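Local coordinates for teichoic acid D-alanine hydrolase (Staphylococcus aureus, PDB 5ZH8), which removes D-alanyl esters from wall teichoic acid and lipoteichoic acid, and affects methicillin resistance, autolysis and cell wall structure, at residues 81-86 with 372-377; 87-92 with 364-369. All coordinates share one frame; numbering follows the deposited sequence.

Interaction 1: 81-86 with 372-377; sequences KYLQSS and EVRIKH
The helical segments 81-85 and 372-377 run antiparallel, their axes 158° apart in direction and 11.5 Å apart at closest approach, so the helix backbones stay well separated and long side chains bridge the gap. Tyr82 and Arg374 do most of the work. The Tyr82 ring, with CG anti to the backbone N (chi1 159°), reaches across to the other helix and lays its hydroxyl on the start of the Arg374 side chain: Tyr82 OH is 3.1 Å from Arg374 CG, a van der Waals contact. Arg374 reaches back the other way, extended from CG to NE, and crosses the tyrosine obliquely, the guanidinium and ring planes 45° apart. Its end grips Ser86, the residue just past the helix, with both terminal nitrogens. Arg374 NH2 donates to Ser86 O at 3.1 Å in a nearly straight bond, and Arg374 NH1 donates to Ser86 OG at 2.7 Å. Both acceptors lie close to the guanidinium plane, which fixes the rotation of the group. Ser86 OG in turn donates to Tyr82 O at 2.6 Å, a carbonyl that also accepts from Ser86 N; the arginine is thus tied to the last turn of the helix. The tyrosine ring is held between two groups. His377 approaches with its CD2 edge over the ring centre, a T-shaped pair with centroids 4.8 Å apart, while Ser86 OG lies on the opposite face, offset toward the rim. His377 ND1 is bonded to Asp381 one turn on. The two helices, 74-85 and 371-382, pack on one side of the central antiparallel sheet of this beta-lactamase-family domain: Leu83 touches Tyr106 on strand 99-106, Ile375 meets Thr352 on strand 349-355, and residues of the second subunit pack against Tyr82 and His377.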
loop_
_atom_site.group_PDB
_atom_site.type_symbol
_atom_site.label_atom_id
_atom_site.label_comp_id
_atom_site.label_asym_id
_atom_site.label_seq_id
_atom_site.Cartn_x
_atom_site.Cartn_y
_atom_site.Cartn_z
ATOM N N LYS A 81 15.488 19.555 -0.680
ATOM C CA LYS A 81 16.448 18.787 0.094
ATOM C C LYS A 81 15.778 17.598 0.761
ATOM O O LYS A 81 16.334 16.505 0.815
ATOM C CB LYS A 81 17.101 19.681 1.143
ATOM C CG LYS A 81 18.255 19.030 1.866
ATOM C CD LYS A 81 19.048 20.069 2.637
ATOM C CE LYS A 81 20.410 19.532 3.049
ATOM N NZ LYS A 81 21.337 19.298 1.895
ATOM N N TYR A 82 14.580 17.822 1.276
ATOM C CA TYR A 82 13.809 16.757 1.900
ATOM C C TYR A 82 13.447 15.696 0.875
ATOM O O TYR A 82 13.657 14.512 1.117
ATOM C CB TYR A 82 12.547 17.299 2.571
ATOM C CG TYR A 82 11.520 16.233 2.775
ATOM C CD1 TYR A 82 11.783 15.155 3.597
ATOM C CD2 TYR A 82 10.298 16.283 2.120
ATOM C CE1 TYR A 82 10.862 14.149 3.775
ATOM C CE2 TYR A 82 9.351 15.285 2.295
ATOM C CZ TYR A 82 9.643 14.217 3.113
ATOM O OH TYR A 82 8.707 13.232 3.285
ATOM N N LEU A 83 12.914 16.117 -0.268
ATOM C CA LEU A 83 12.507 15.177 -1.320
ATOM C C LEU A 83 13.674 14.359 -1.852
ATOM O O LEU A 83 13.516 13.169 -2.126
ATOM C CB LEU A 83 11.820 15.904 -2.475
ATOM C CG LEU A 83 10.458 16.517 -2.153
ATOM C CD1 LEU A 83 9.912 17.210 -3.389
ATOM C CD2 LEU A 83 9.483 15.468 -1.643
ATOM N N GLN A 84 14.842 14.984 -1.992
ATOM C CA GLN A 84 16.023 14.260 -2.434
ATOM C C GLN A 84 16.500 13.254 -1.386
ATOM O O GLN A 84 16.677 12.078 -1.691
ATOM C CB GLN A 84 17.152 15.218 -2.783
ATOM C CG GLN A 84 16.926 16.029 -4.039
ATOM C CD GLN A 84 18.219 16.657 -4.560
ATOM O OE1 GLN A 84 19.323 16.098 -4.424
ATOM N NE2 GLN A 84 18.087 17.837 -5.164
ATOM N N SER A 85 16.692 13.700 -0.150
ATOM C CA SER A 85 17.242 12.820 0.884
ATOM C C SER A 85 16.248 11.757 1.373
ATOM O O SER A 85 16.652 10.747 1.943
ATOM C CB SER A 85 17.781 13.635 2.061
ATOM O OG SER A 85 16.775 14.448 2.611
ATOM N N SER A 86 14.957 11.967 1.134
ATOM C CA SER A 86 13.949 10.946 1.444
ATOM C C SER A 86 13.706 9.967 0.283
ATOM O O SER A 86 12.825 9.119 0.365
ATOM C CB SER A 86 12.636 11.613 1.853
ATOM O OG SER A 86 12.154 12.436 0.814
ATOM N N GLU A 372 1.406 10.757 2.144
ATOM C CA GLU A 372 0.713 11.688 3.052
ATOM C C GLU A 372 1.674 12.310 4.052
ATOM O O GLU A 372 1.592 13.496 4.342
ATOM C CB GLU A 372 -0.404 10.982 3.812
ATOM C CG GLU A 372 -1.439 11.938 4.381
ATOM C CD GLU A 372 -2.532 12.315 3.388
ATOM O OE1 GLU A 372 -2.760 11.549 2.439
ATOM O OE2 GLU A 372 -3.186 13.366 3.564
ATOM N N VAL A 373 2.579 11.495 4.579
ATOM C CA VAL A 373 3.596 11.980 5.490
ATOM C C VAL A 373 4.435 13.040 4.787
ATOM O O VAL A 373 4.819 14.034 5.402
ATOM C CB VAL A 373 4.496 10.834 6.011
ATOM C CG1 VAL A 373 5.725 11.384 6.715
ATOM C CG2 VAL A 373 3.723 9.935 6.967
ATOM N N ARG A 374 4.699 12.836 3.499
ATOM C CA ARG A 374 5.542 13.765 2.747
ATOM C C ARG A 374 4.849 15.106 2.563
ATOM O O ARG A 374 5.409 16.148 2.885
ATOM C CB ARG A 374 5.921 13.197 1.373
ATOM C CG ARG A 374 6.687 11.881 1.394
ATOM C CD ARG A 374 6.855 11.361 -0.027
ATOM N NE ARG A 374 7.762 10.217 -0.135
ATOM C CZ ARG A 374 9.086 10.293 -0.052
ATOM N NH1 ARG A 374 9.683 11.455 0.175
ATOM N NH2 ARG A 374 9.817 9.197 -0.180
ATOM N N ILE A 375 3.629 15.070 2.042
ATOM C CA ILE A 375 2.892 16.292 1.742
ATOM C C ILE A 375 2.541 17.061 3.025
ATOM O O ILE A 375 2.479 18.286 3.008
ATOM C CB ILE A 375 1.638 15.995 0.882
ATOM C CG1 ILE A 375 1.163 17.255 0.152
ATOM C CG2 ILE A 375 0.514 15.401 1.724
ATOM C CD1 ILE A 375 0.124 16.991 -0.915
ATOM N N LYS A 376 2.339 16.347 4.132
ATOM C CA LYS A 376 2.108 16.991 5.430
ATOM C C LYS A 376 3.343 17.728 5.889
ATOM O O LYS A 376 3.263 18.851 6.372
ATOM C CB LYS A 376 1.722 15.977 6.504
ATOM C CG LYS A 376 0.291 15.495 6.420
ATOM C CD LYS A 376 0.060 14.346 7.389
ATOM C CE LYS A 376 -1.421 14.003 7.521
ATOM N NZ LYS A 376 -1.774 13.506 8.893
ATOM N N HIS A 377 4.487 17.081 5.737
ATOM C CA HIS A 377 5.738 17.662 6.173
ATOM C C HIS A 377 6.008 18.944 5.401
ATOM O O HIS A 377 6.512 19.913 5.955
ATOM C CB HIS A 377 6.874 16.669 5.983
ATOM C CG HIS A 377 8.206 17.193 6.407
ATOM N ND1 HIS A 377 8.513 17.471 7.722
ATOM C CD2 HIS A 377 9.315 17.487 5.690
ATOM C CE1 HIS A 377 9.750 17.920 7.797
ATOM N NE2 HIS A 377 10.263 17.929 6.580
#

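Interaction 2: 87-92 with 364-369; sequences LFNGSV and ALNVKG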
loop_
_atom_site.group_PDB
_atom_site.type_symbol
_atom_site.label_atom_id
_atom_site.label_comp_id
_atom_site.label_asym_id
_atom_site.label_seq_id
_atom_site.Cartn_x
_atom_site.Cartn_y
_atom_site.Cartn_z
ATOM N N LEU A 87 14.489 10.088 -0.786
ATOM C CA LEU A 87 14.447 9.160 -1.924
ATOM C C LEU A 87 13.111 9.185 -2.657
ATOM O O LEU A 87 12.684 8.187 -3.209
ATOM C CB LEU A 87 14.789 7.733 -1.476
ATOM C CG LEU A 87 16.059 7.577 -0.633
ATOM C CD1 LEU A 87 16.167 6.166 -0.075
ATOM C CD2 LEU A 87 17.278 7.946 -1.457
ATOM N N PHE A 88 12.469 10.348 -2.658
ATOM C CA PHE A 88 11.190 10.560 -3.331
ATOM C C PHE A 88 11.318 10.203 -4.805
ATOM O O PHE A 88 12.252 10.651 -5.469
ATOM C CB PHE A 88 10.792 12.029 -3.176
ATOM C CG PHE A 88 9.508 12.402 -3.860
ATOM C CD1 PHE A 88 8.294 11.853 -3.457
ATOM C CD2 PHE A 88 9.507 13.345 -4.885
ATOM C CE1 PHE A 88 7.109 12.224 -4.081
ATOM C CE2 PHE A 88 8.325 13.720 -5.507
ATOM C CZ PHE A 88 7.125 13.157 -5.106
ATOM N N ASN A 89 10.400 9.380 -5.305
ATOM C CA ASN A 89 10.338 9.082 -6.737
ATOM C C ASN A 89 9.004 9.558 -7.309
ATOM O O ASN A 89 7.975 8.906 -7.129
ATOM C CB ASN A 89 10.535 7.586 -6.990
ATOM C CG ASN A 89 10.870 7.283 -8.440
ATOM O OD1 ASN A 89 12.032 7.047 -8.775
ATOM N ND2 ASN A 89 9.861 7.296 -9.309
ATOM N N GLY A 90 9.037 10.702 -7.984
ATOM C CA GLY A 90 7.841 11.298 -8.561
ATOM C C GLY A 90 8.066 12.760 -8.887
ATOM O O GLY A 90 9.165 13.139 -9.279
ATOM N N SER A 91 7.034 13.585 -8.704
ATOM C CA SER A 91 7.087 14.998 -9.092
ATOM C C SER A 91 6.321 15.890 -8.135
ATOM O O SER A 91 5.321 15.479 -7.547
ATOM C CB SER A 91 6.505 15.189 -10.491
ATOM O OG SER A 91 6.505 16.560 -10.866
ATOM N N VAL A 92 6.784 17.130 -8.014
ATOM C CA VAL A 92 6.161 18.110 -7.138
ATOM C C VAL A 92 5.814 19.359 -7.933
ATOM O O VAL A 92 6.490 19.702 -8.904
ATOM C CB VAL A 92 7.078 18.476 -5.943
ATOM C CG1 VAL A 92 8.314 19.246 -6.401
ATOM C CG2 VAL A 92 6.302 19.260 -4.896
ATOM N N ALA A 364 3.100 14.036 -6.567
ATOM C CA ALA A 364 2.805 12.826 -7.327
ATOM C C ALA A 364 3.901 11.782 -7.118
ATOM O O ALA A 364 5.082 12.060 -7.309
ATOM C CB ALA A 364 2.661 13.157 -8.806
ATOM N N LEU A 365 3.496 10.577 -6.746
ATOM C CA LEU A 365 4.425 9.512 -6.430
ATOM C C LEU A 365 4.119 8.283 -7.284
ATOM O O LEU A 365 3.018 7.753 -7.216
ATOM C CB LEU A 365 4.278 9.182 -4.946
ATOM C CG LEU A 365 5.241 8.177 -4.339
ATOM C CD1 LEU A 365 6.658 8.735 -4.292
ATOM C CD2 LEU A 365 4.742 7.809 -2.950
ATOM N N ASN A 366 5.090 7.835 -8.083
ATOM C CA ASN A 366 4.905 6.663 -8.961
ATOM C C ASN A 366 5.622 5.385 -8.487
ATOM O O ASN A 366 5.574 4.362 -9.162
ATOM C CB ASN A 366 5.261 6.991 -10.416
ATOM C CG ASN A 366 6.720 7.338 -10.612
ATOM O OD1 ASN A 366 7.252 8.210 -9.940
ATOM N ND2 ASN A 366 7.366 6.673 -11.561
ATOM N N VAL A 367 6.280 5.441 -7.332
ATOM C CA VAL A 367 6.661 4.228 -6.602
ATOM C C VAL A 367 5.835 4.230 -5.318
ATOM O O VAL A 367 5.939 5.144 -4.505
ATOM C CB VAL A 367 8.162 4.174 -6.269
ATOM C CG1 VAL A 367 8.498 2.864 -5.577
ATOM C CG2 VAL A 367 8.996 4.342 -7.530
ATOM N N LYS A 368 5.001 3.212 -5.150
ATOM C CA LYS A 368 4.025 3.200 -4.069
ATOM C C LYS A 368 4.698 3.347 -2.714
ATOM O O LYS A 368 5.734 2.732 -2.444
ATOM C CB LYS A 368 3.206 1.916 -4.096
ATOM C CG LYS A 368 1.986 1.942 -3.196
ATOM C CD LYS A 368 1.170 0.665 -3.390
ATOM C CE LYS A 368 -0.146 0.708 -2.632
ATOM N NZ LYS A 368 0.046 1.006 -1.180
ATOM N N GLY A 369 4.092 4.169 -1.867
ATOM C CA GLY A 369 4.617 4.430 -0.540
ATOM C C GLY A 369 3.767 5.464 0.153
ATOM O O GLY A 369 2.692 5.800 -0.315
#
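Asn89 and Asn366 face each other across the end of an antiparallel pair in the central sheet of the beta-lactamase-like fold, where strand 90-96 lies beside strand 359-365. Their amides cross obliquely, planes 42° apart. Asn89, with CG anti to the backbone N (chi1 -164°), sends ND2 to Asn366 OD1 at 2.8 Å; the bond is bent, with an N-H...O angle of 133°, and the donor stands above the carbonyl plane of Asn366. The Asn366 side chain takes the crowded position between its backbone N and carbonyl carbon, which turns it back toward residue 89. Both amides have further partners: Asn89 ND2 and Asn366 ND2 also donate to Tyr108 O, so these buried polar ends are tied to a loop as well as to each other. Val367 CG2 packs on the Asn89 amide, 3.6 Å from Asn89 CG. On the other flank, the Phe88 ring and Leu365 cross obliquely, and Phe88 CE1 lies 3.5 Å from Leu365 CD1. Arg374 and Asn371 of helix 371-382 also touch this ring. The backbone ladder continues alongside. Ser91 and Ala364 form a hydrogen-bonded pair, joined both ways: Ser91 N to Ala364 O, and Ala364 N to Ser91 O in an almost straight bond. Gly90 and Leu365 are the next, non-hydrogen-bonded pair, with CA atoms just 4.4 Å apart. Beyond them Asn366 N donates to Asn89 O at 3.2 Å, in the carbonyl plane, carrying the connection past the end of strand 359-365. Gly90 sits where a side chain would collide with Ala364 O; instead that oxygen takes a CA-H...O contact from Gly90 CA at 3.1 Å.

Both interactions join the same two chain regions, near the N- and C-terminal ends of the family domain: helix 74-85 is followed, after a short loop, by strand 90-96, and strand 359-365 likewise by helix 371-382. Interaction 2 is the buried core part, sheet pairing through main-chain bonds with two asparagine amides just past the end of the ladder. Interaction 1 is the helix layer outside it, only partly buried, and relies on side chains reaching across, an arginine holding a helix end and an aromatic pair; both contacts also touch the second subunit. A Schellman motif at Leu87 passes the chain from one to the other. They meet directly where Arg374 NH1 packs on Phe88 CB, 3.6 Å away.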